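Local coordinates for protein transcriptional regulator, MarR family (Silicibacter pomeroyi DSS-3, PDB 3BJ6) that probably acts as a DNA-binding transcription factor of the MarR family, a helix-turn-helix protein found here as a pair of identical subunits, at residues 29-32 and 33-36. Numbering follows the deposited sequence.
Sequences VERG and TLRE
Glu30 carries its CG anti to the backbone N (chi1 176°) and runs on extended through CD, while Leu34, one turn later, sets its CG anti to its carbonyl carbon (chi1 -69°); four residues apart on the helix, the two chains run side by side, pointing the same way. The touching is aliphatic: CG of Glu30 sits 3.7 Å from CD1 of Leu34, and the carboxylate lies a little farther from the same methyl. Arg31, modelled in two conformers, bends its chain in the one described here and may bring its guanidinium near that methyl too, a contact to be taken as tentative. Cutting Glu30 back to an alanine would take away the CG that lies against Leu34 and is likely to let the leucine side chain turn more freely.

Underneath runs ordinary helical bonding at the C-terminal end of helix 18-35. Thr33 N and Leu34 N donate to Val29 O and Glu30 O, each at 2.9 Å. On the neighbouring face, turned to helix 40-51, Thr33 CG2 packs against Val29 CG1 at 3.8 Å, and both residues also touch Arg43 of that helix. Thr33 OG1 stands 3.2 Å from Glu30 O, but it also hydrogen-bonds Val38 O, so its single proton has two acceptors to choose from. The last turn closes with Glu36 N bonded to Thr33 O at 3.0 Å, and the Glu36 side chain rests on helix 102-123.

The buried Thr33 hydroxyl, through Val38 O, thus links the helix end to the chain leading into helix 40-51, whereas the side chains of Glu30 and Leu34 meet at the surface chiefly by carbon contact, which gives the pair little directional hold.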
loop_
_atom_site.group_PDB
_atom_site.type_symbol
_atom_site.label_atom_id
_atom_site.label_comp_id
_atom_site.label_asym_id
_atom_site.label_seq_id
_atom_site.Cartn_x
_atom_site.Cartn_y
_atom_site.Cartn_z
ATOM N N VAL A 29 11.932 0.085 6.405
ATOM C CA VAL A 29 12.961 0.635 5.524
ATOM C C VAL A 29 13.672 1.817 6.212
ATOM O O VAL A 29 14.902 1.882 6.214
ATOM C CB VAL A 29 12.367 1.031 4.162
ATOM C CG1 VAL A 29 13.350 1.895 3.368
ATOM C CG2 VAL A 29 12.019 -0.245 3.377
ATOM N N GLU A 30 12.894 2.711 6.821
ATOM C CA GLU A 30 13.438 3.899 7.515
ATOM C C GLU A 30 14.444 3.555 8.619
ATOM O O GLU A 30 15.428 4.269 8.823
ATOM C CB GLU A 30 12.301 4.754 8.090
ATOM C CG GLU A 30 12.849 5.949 8.901
ATOM C CD GLU A 30 11.755 6.858 9.403
ATOM O OE1 GLU A 30 11.243 7.626 8.566
ATOM O OE2 GLU A 30 11.446 6.827 10.629
ATOM N N ARG A 31 14.199 2.462 9.329
ATOM C CA ARG A 31 15.162 1.984 10.317
ATOM C C ARG A 31 16.527 1.716 9.693
ATOM O O ARG A 31 17.559 2.093 10.253
ATOM C CB ARG A 31 14.630 0.747 11.057
ATOM C CG ARG A 31 13.585 1.083 12.115
ATOM C CD ARG A 31 14.248 1.645 13.400
ATOM N NE ARG A 31 14.554 3.065 13.301
ATOM C CZ ARG A 31 15.386 3.751 14.087
ATOM N NH1 ARG A 31 16.084 3.173 15.041
ATOM N NH2 ARG A 31 15.539 5.035 13.864
ATOM N N GLY A 32 16.523 1.083 8.523
ATOM C CA GLY A 32 17.760 0.813 7.790
ATOM C C GLY A 32 18.383 2.067 7.199
ATOM O O GLY A 32 19.608 2.268 7.267
ATOM N N THR A 33 17.561 2.946 6.627
ATOM C CA THR A 33 18.113 4.135 5.990
ATOM C C THR A 33 18.729 5.094 7.009
ATOM O O THR A 33 19.756 5.723 6.721
ATOM C CB THR A 33 17.093 4.880 5.115
ATOM O OG1 THR A 33 16.049 5.482 5.931
ATOM C CG2 THR A 33 16.503 3.958 4.081
ATOM N N LEU A 34 18.102 5.252 8.189
ATOM C CA LEU A 34 18.632 6.218 9.152
ATOM C C LEU A 34 20.004 5.771 9.715
ATOM O O LEU A 34 20.825 6.604 10.138
ATOM C CB LEU A 34 17.642 6.472 10.304
ATOM C CG LEU A 34 16.345 7.236 9.938
ATOM C CD1 LEU A 34 15.403 7.276 11.181
ATOM C CD2 LEU A 34 16.613 8.635 9.424
ATOM N N ARG A 35 20.251 4.471 9.735
ATOM C CA ARG A 35 21.589 3.955 10.111
ATOM C C ARG A 35 22.671 4.476 9.171
ATOM O O ARG A 35 23.807 4.679 9.594
ATOM C CB ARG A 35 21.598 2.431 10.128
ATOM C CG ARG A 35 21.315 1.887 11.523
ATOM C CD ARG A 35 21.315 0.360 11.577
ATOM N NE ARG A 35 22.614 -0.268 11.863
ATOM C CZ ARG A 35 23.071 -0.570 13.075
ATOM N NH1 ARG A 35 22.375 -0.256 14.178
ATOM N NH2 ARG A 35 24.233 -1.196 13.188
ATOM N N GLU A 36 22.316 4.705 7.899
ATOM C CA GLU A 36 23.265 5.328 6.931
ATOM C C GLU A 36 23.066 6.826 6.771
ATOM O O GLU A 36 23.583 7.438 5.823
ATOM C CB GLU A 36 23.152 4.634 5.559
ATOM C CG GLU A 36 23.450 3.130 5.643
ATOM C CD GLU A 36 24.929 2.813 5.944
ATOM O OE1 GLU A 36 25.188 1.738 6.515
ATOM O OE2 GLU A 36 25.820 3.623 5.611
#